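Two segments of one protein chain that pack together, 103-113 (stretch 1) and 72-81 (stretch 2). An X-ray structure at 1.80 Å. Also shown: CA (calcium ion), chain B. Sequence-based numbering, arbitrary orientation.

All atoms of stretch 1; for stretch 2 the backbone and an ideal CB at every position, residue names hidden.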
ATOM      1  N   PRO A 103     -17.956  -9.458  22.305  1.00 24.84           N
ATOM      2  CA  PRO A 103     -18.698  -9.816  21.097  1.00 28.04           C
ATOM      3  C   PRO A 103     -19.769  -8.823  20.736  1.00 25.87           C
ATOM      4  O   PRO A 103     -20.967  -9.092  20.902  1.00 26.05           O
ATOM      5  CB  PRO A 103     -19.223 -11.219  21.402  1.00 21.68           C
ATOM      6  CG  PRO A 103     -19.442 -11.203  22.898  1.00 24.38           C
ATOM      7  CD  PRO A 103     -18.257 -10.404  23.402  1.00 21.16           C
ATOM      8  N   TYR A 104     -19.375  -7.642  20.249  1.00 18.31           N
ATOM      9  CA  TYR A 104     -20.376  -6.676  19.862  1.00 18.73           C
ATOM     10  C   TYR A 104     -20.988  -7.135  18.545  1.00 20.07           C
ATOM     11  O   TYR A 104     -20.319  -7.721  17.697  1.00 21.70           O
ATOM     12  CB  TYR A 104     -19.763  -5.262  19.692  1.00 20.72           C
ATOM     13  CG  TYR A 104     -19.184  -4.760  21.020  1.00 20.99           C
ATOM     14  CD1 TYR A 104     -20.037  -4.279  21.988  1.00 23.25           C
ATOM     15  CD2 TYR A 104     -17.814  -4.777  21.258  1.00 21.35           C
ATOM     16  CE1 TYR A 104     -19.505  -3.821  23.186  1.00 23.05           C
ATOM     17  CE2 TYR A 104     -17.288  -4.313  22.456  1.00 18.76           C
ATOM     18  CZ  TYR A 104     -18.160  -3.842  23.404  1.00 22.33           C
ATOM     19  OH  TYR A 104     -17.721  -3.410  24.621  1.00 26.62           O
ATOM     20  N   LEU A 105     -22.275  -6.845  18.413  1.00 19.68           N
ATOM     21  CA  LEU A 105     -23.019  -7.202  17.226  1.00 27.46           C
ATOM     22  C   LEU A 105     -22.719  -6.300  16.037  1.00 24.74           C
ATOM     23  O   LEU A 105     -22.730  -6.787  14.907  1.00 18.69           O
ATOM     24  CB  LEU A 105     -24.555  -7.183  17.559  1.00 24.81           C
ATOM     25  CG  LEU A 105     -25.611  -7.615  16.473  1.00 23.54           C
ATOM     26  CD1 LEU A 105     -25.436  -9.106  16.178  1.00 22.08           C
ATOM     27  CD2 LEU A 105     -27.021  -7.344  16.960  1.00 19.57           C
ATOM     28  N   THR A 106     -22.470  -4.976  16.187  1.00 22.99           N
ATOM     29  CA  THR A 106     -22.341  -4.089  15.029  1.00 22.98           C
ATOM     30  C   THR A 106     -20.988  -3.353  15.008  1.00 18.20           C
ATOM     31  O   THR A 106     -20.224  -3.472  15.980  1.00 21.22           O
ATOM     32  CB  THR A 106     -23.545  -3.048  14.988  1.00 29.35           C
ATOM     33  OG1 THR A 106     -23.329  -2.080  16.029  1.00 25.92           O
ATOM     34  CG2 THR A 106     -24.946  -3.734  15.113  1.00 19.42           C
ATOM     35  N   GLY A 107     -20.707  -2.617  13.914  1.00 17.26           N
ATOM     36  CA  GLY A 107     -19.516  -1.790  13.744  1.00 18.97           C
ATOM     37  C   GLY A 107     -18.324  -2.690  13.673  1.00 27.01           C
ATOM     38  O   GLY A 107     -18.444  -3.918  13.599  1.00 22.34           O
ATOM     39  N   ASP A 108     -17.166  -2.058  13.611  1.00 18.09           N
ATOM     40  CA  ASP A 108     -15.896  -2.759  13.586  1.00 14.02           C
ATOM     41  C   ASP A 108     -15.862  -3.883  12.536  1.00 16.56           C
ATOM     42  O   ASP A 108     -15.633  -5.070  12.823  1.00 19.46           O
ATOM     43  CB  ASP A 108     -15.600  -3.360  14.951  1.00 14.02           C
ATOM     44  CG  ASP A 108     -14.148  -3.756  15.153  1.00 20.04           C
ATOM     45  OD1 ASP A 108     -13.285  -3.343  14.381  1.00 22.75           O
ATOM     46  OD2 ASP A 108     -13.834  -4.451  16.129  1.00 21.20           O
ATOM     47  N   GLU A 109     -16.189  -3.413  11.324  1.00 18.15           N
ATOM     48  CA  GLU A 109     -16.126  -4.189  10.089  1.00 24.76           C
ATOM     49  C   GLU A 109     -17.247  -5.225   9.920  1.00 28.53           C
ATOM     50  O   GLU A 109     -17.117  -6.106   9.075  1.00 24.18           O
ATOM     51  CB  GLU A 109     -14.789  -4.922   9.970  1.00 23.74           C
ATOM     52  CG  GLU A 109     -13.587  -4.002   9.977  1.00 39.02           C
ATOM     53  CD  GLU A 109     -12.300  -4.776   9.843  1.00 35.83           C
ATOM     54  OE1 GLU A 109     -11.945  -5.461  10.799  1.00 42.26           O
ATOM     55  OE2 GLU A 109     -11.691  -4.702   8.775  1.00 50.54           O
ATOM     56  N   ARG A 110     -18.355  -5.173  10.665  1.00 23.57           N
ATOM     57  CA  ARG A 110     -19.529  -6.041  10.437  1.00 25.84           C
ATOM     58  C   ARG A 110     -20.088  -5.772   9.035  1.00 30.43           C
ATOM     59  O   ARG A 110     -20.267  -6.700   8.237  1.00 24.85           O
ATOM     60  CB  ARG A 110     -20.620  -5.772  11.496  1.00 21.39           C
ATOM     61  CG  ARG A 110     -21.885  -6.638  11.397  1.00 23.85           C
ATOM     62  CD  ARG A 110     -21.451  -8.099  11.680  1.00 24.89           C
ATOM     63  NE  ARG A 110     -21.258  -8.260  13.114  1.00 27.06           N
ATOM     64  CZ  ARG A 110     -20.365  -9.038  13.719  1.00 24.00           C
ATOM     65  NH1 ARG A 110     -19.542  -9.765  12.999  1.00 34.29           N
ATOM     66  NH2 ARG A 110     -20.299  -9.130  15.047  1.00 26.57           N
ATOM     67  N   LEU A 111     -20.343  -4.521   8.661  1.00 17.88           N
ATOM     68  CA  LEU A 111     -20.835  -4.184   7.350  1.00 18.66           C
ATOM     69  C   LEU A 111     -19.931  -3.267   6.551  1.00 19.35           C
ATOM     70  O   LEU A 111     -20.200  -2.974   5.379  1.00 18.67           O
ATOM     71  CB  LEU A 111     -22.188  -3.550   7.507  1.00 19.31           C
ATOM     72  CG  LEU A 111     -23.306  -4.468   7.952  1.00 24.75           C
ATOM     73  CD1 LEU A 111     -24.575  -3.723   8.189  1.00 28.02           C
ATOM     74  CD2 LEU A 111     -23.550  -5.451   6.845  1.00 33.78           C
ATOM     75  N   THR A 112     -18.832  -2.780   7.144  1.00 18.03           N
ATOM     76  CA  THR A 112     -17.950  -1.837   6.464  1.00 18.21           C
ATOM     77  C   THR A 112     -17.324  -2.564   5.282  1.00 16.40           C
ATOM     78  O   THR A 112     -16.881  -3.704   5.452  1.00 21.37           O
ATOM     79  CB  THR A 112     -16.848  -1.365   7.443  1.00 20.52           C
ATOM     80  OG1 THR A 112     -17.518  -1.102   8.674  1.00 21.48           O
ATOM     81  CG2 THR A 112     -16.070  -0.182   6.911  1.00 16.54           C
ATOM     82  N   ALA A 113     -17.208  -1.953   4.112  1.00 17.64           N
ATOM     83  CA  ALA A 113     -16.653  -2.613   2.946  1.00 22.16           C
ATOM     84  C   ALA A 113     -16.238  -1.559   1.936  1.00 23.20           C
ATOM     85  O   ALA A 113     -16.440  -0.361   2.181  1.00 21.50           O
ATOM     86  CB  ALA A 113     -17.741  -3.522   2.338  1.00 20.45           C
ATOM     87  N   UNK A  72     -16.492   8.922  10.123  1.00 19.50           N
ATOM     88  CA  UNK A  72     -17.031   8.079   9.059  1.00 17.32           C
ATOM     89  C   UNK A  72     -15.881   7.264   8.535  1.00 23.46           C
ATOM     90  O   UNK A  72     -14.766   7.802   8.408  1.00 19.57           O
ATOM     91  CB  UNK A  72     -17.693   8.896   7.948  1.00 17.32           C
ATOM     92  N   UNK A  73     -16.102   5.960   8.288  1.00 17.35           N
ATOM     93  CA  UNK A  73     -15.106   5.083   7.674  1.00 14.94           C
ATOM     94  C   UNK A  73     -15.208   3.749   8.368  1.00 13.51           C
ATOM     95  O   UNK A  73     -16.306   3.295   8.691  1.00 18.04           O
ATOM     96  CB  UNK A  73     -13.691   5.657   7.774  1.00 14.94           C
ATOM     97  N   UNK A  74     -14.080   3.173   8.734  1.00 15.69           N
ATOM     98  CA  UNK A  74     -14.052   1.933   9.439  1.00 17.65           C
ATOM     99  C   UNK A  74     -14.126   2.262  10.931  1.00 22.75           C
ATOM    100  O   UNK A  74     -13.144   2.181  11.660  1.00 21.21           O
ATOM    101  CB  UNK A  74     -12.805   1.120   9.087  1.00 17.65           C
ATOM    102  N   UNK A  75     -15.314   2.597  11.419  1.00 18.50           N
ATOM    103  CA  UNK A  75     -15.565   3.010  12.803  1.00 19.75           C
ATOM    104  C   UNK A  75     -16.101   1.910  13.681  1.00 25.86           C
ATOM    105  O   UNK A  75     -16.646   0.904  13.196  1.00 24.49           O
ATOM    106  CB  UNK A  75     -16.549   4.182  12.825  1.00 19.75           C
ATOM    107  N   UNK A  76     -15.951   2.070  14.979  1.00 18.04           N
ATOM    108  CA  UNK A  76     -16.500   1.166  15.944  1.00 15.51           C
ATOM    109  C   UNK A  76     -17.962   1.420  16.038  1.00 14.71           C
ATOM    110  O   UNK A  76     -18.436   2.459  15.598  1.00 17.59           O
ATOM    111  CB  UNK A  76     -15.822   1.309  17.308  1.00 15.51           C
ATOM    112  N   UNK A  77     -18.748   0.475  16.537  1.00 17.76           N
ATOM    113  CA  UNK A  77     -20.143   0.791  16.749  1.00 17.10           C
ATOM    114  C   UNK A  77     -20.248   1.484  18.118  1.00 17.15           C
ATOM    115  O   UNK A  77     -19.272   1.434  18.884  1.00 18.35           O
ATOM    116  CB  UNK A  77     -21.016  -0.463  16.676  1.00 17.10           C
ATOM    117  N   UNK A  78     -21.393   2.090  18.448  1.00 20.25           N
ATOM    118  CA  UNK A  78     -21.595   2.855  19.683  1.00 16.35           C
ATOM    119  C   UNK A  78     -21.223   2.174  20.971  1.00 23.67           C
ATOM    120  O   UNK A  78     -20.506   2.758  21.793  1.00 22.78           O
ATOM    121  CB  UNK A  78     -23.066   3.264  19.780  1.00 16.35           C
ATOM    122  N   UNK A  79     -21.592   0.909  21.210  1.00 18.97           N
ATOM    123  CA  UNK A  79     -21.211   0.218  22.420  1.00 20.71           C
ATOM    124  C   UNK A  79     -19.723  -0.033  22.532  1.00 27.48           C
ATOM    125  O   UNK A  79     -19.140   0.215  23.593  1.00 21.54           O
ATOM    126  CB  UNK A  79     -21.959  -1.114  22.507  1.00 20.71           C
ATOM    127  N   UNK A  80     -19.054  -0.523  21.488  1.00 20.47           N
ATOM    128  CA  UNK A  80     -17.635  -0.778  21.541  1.00 18.48           C
ATOM    129  C   UNK A  80     -16.897   0.560  21.749  1.00 15.64           C
ATOM    130  O   UNK A  80     -15.954   0.548  22.534  1.00 21.68           O
ATOM    131  CB  UNK A  80     -17.165  -1.483  20.267  1.00 18.48           C
ATOM    132  N   UNK A  81     -17.342   1.645  21.099  1.00 18.80           N
ATOM    133  CA  UNK A  81     -16.772   2.998  21.210  1.00 19.97           C
ATOM    134  C   UNK A  81     -16.766   3.413  22.698  1.00 25.91           C
ATOM    135  O   UNK A  81     -15.766   3.965  23.172  1.00 26.82           O
ATOM    136  CB  UNK A  81     -17.567   3.998  20.368  1.00 19.97           C
TER
HETATM  137 CA    CA B 302     -14.414  -5.270  18.137  1.00 21.26          CA

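Position 72 lies in a strand, and nothing of stretch 1 comes within 5.5 Å of its ideal CB. Stretch 1 sets no demand here. The residue is Met-72, which makes no contact with stretch 1.

Position 73 has phi/psi of 141/-134. A CB would be jammed against the carbonyl O of the residue before, so the backbone calls for glycine. It is Gly-73. Its O lies 3.9 Å from Thr-112 CG2.

At position 74 the CB points sideways, 4.1 Å from Thr-112 CG2. Glu-109 brings a negative charge nearby, which might suggest a neutral or basic side chain. A short acceptor would fit too, since a water could link it to Glu-109 N and Thr-112 OG1. The residue is Asp-74. Its OD1 accepts from water 1 at 2.7 Å, and that water in turn accepts from Glu-109 N (2.8 Å) and Thr-112 OG1 (2.6 Å). Water 2 links Asp-74 OD1 (2.9 Å) to Asp-108 OD1 (2.7 Å). The cost is a like-charge approach, Glu-109 OE2 to Asp-74 OD2, 3.9 Å.

Position 75 turns its CB away, so many side chains would suit. The backbone does the work: its O accepts from Asp-108 N at 3.0 Å, nearly straight at 163°. The residue is Ala-75.

Position 76 also points away, with 5.2 Å from its CB to Asp-108 N. A long side chain could still bend back. Leu-76 does so, and its CD2 reaches 4.0 Å from Asp-108 CG.

At position 77 the CA is 4.0 Å from the CA of Gly-107. An ideal CB would sit 2.9 Å from Thr-106 OG1, a clash. Glycine is suited, although phi of -84 does not require it. Gly-77 occupies the N-cap position, and water 3 joins its N (2.9 Å) to Thr-106 O (2.7 Å).

Position 78 points sideways and meets nothing of stretch 1, so many side chains would suit. It is Ala-78.

At position 79 the CB points toward Tyr-104, 3.7 Å from CE1. A small side chain would suit. Ser-79 places its CB there, and its OG bonds elsewhere in the structure.

Position 80 sets its CB 3.5 Å from Tyr-104 CD2, with Asp-108 OD2 and the calcium ion beyond. A long acidic side chain is the natural choice. Glu-80 lays its CB over the Tyr-104 ring, 3.8 Å from the centroid. Its OE1 and OE2 each bind CA at 2.5 Å. Asp-108 OD2 binds CA at 2.2 Å, so the ion ties the stretches together.

Position 81 points away; stretch 1 sets no limit. It is Ala-81.

Stretch 2 72-81: MGDALGASEA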
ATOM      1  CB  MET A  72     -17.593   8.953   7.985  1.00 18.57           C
ATOM      2  CG  MET A  72     -18.361   8.156   6.909  1.00 19.11           C
ATOM      3  SD  MET A  72     -19.181   9.200   5.701  1.00 23.42           S
ATOM      4  CE  MET A  72     -20.471   9.831   6.709  1.00 18.32           C
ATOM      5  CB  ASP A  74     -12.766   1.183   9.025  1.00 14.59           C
ATOM      6  CG  ASP A  74     -12.593  -0.228   9.596  1.00 19.98           C
ATOM      7  OD1 ASP A  74     -13.422  -0.685  10.407  1.00 18.00           O
ATOM      8  OD2 ASP A  74     -11.602  -0.878   9.234  1.00 24.40           O
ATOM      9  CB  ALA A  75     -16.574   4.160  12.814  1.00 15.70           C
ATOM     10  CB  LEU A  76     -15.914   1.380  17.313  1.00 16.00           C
ATOM     11  CG  LEU A  76     -14.408   1.181  17.379  1.00 22.46           C
ATOM     12  CD1 LEU A  76     -13.974   1.522  18.780  1.00 21.79           C
ATOM     13  CD2 LEU A  76     -13.998  -0.253  16.994  1.00 22.12           C
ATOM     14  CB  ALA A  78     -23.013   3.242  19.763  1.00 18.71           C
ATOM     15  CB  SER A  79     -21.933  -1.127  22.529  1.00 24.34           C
ATOM     16  OG  SER A  79     -23.323  -0.905  22.357  1.00 24.45           O
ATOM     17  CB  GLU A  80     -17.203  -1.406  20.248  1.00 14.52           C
ATOM     18  CG  GLU A  80     -15.788  -1.893  20.416  1.00 19.36           C
ATOM     19  CD  GLU A  80     -15.249  -2.844  19.377  1.00 21.31           C
ATOM     20  OE1 GLU A  80     -15.973  -3.320  18.511  1.00 23.28           O
ATOM     21  OE2 GLU A  80     -14.076  -3.198  19.450  1.00 17.31           O
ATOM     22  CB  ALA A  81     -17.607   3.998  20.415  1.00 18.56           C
TER
HETATM   23  O   HOH W   1     -16.128  -0.629  10.878  1.00 17.22           O
HETATM   24  O   HOH W   2     -12.735  -0.976  13.227  1.00 44.53           O
HETATM   25  O   HOH W   3     -18.330  -2.245  17.383  1.00 19.18           O
HETATM   26  O   HOH W   4     -12.247  -5.441  18.958  1.00 20.86           O
HETATM   27  O   HOH W   5     -14.822  -6.098  20.226  1.00 18.77           O
HETATM   28  O   HOH W   6     -16.499  -6.310  17.462  1.00 20.83           O
HETATM   29  O   HOH W   7     -13.685  -7.456  17.561  1.00 22.54           O
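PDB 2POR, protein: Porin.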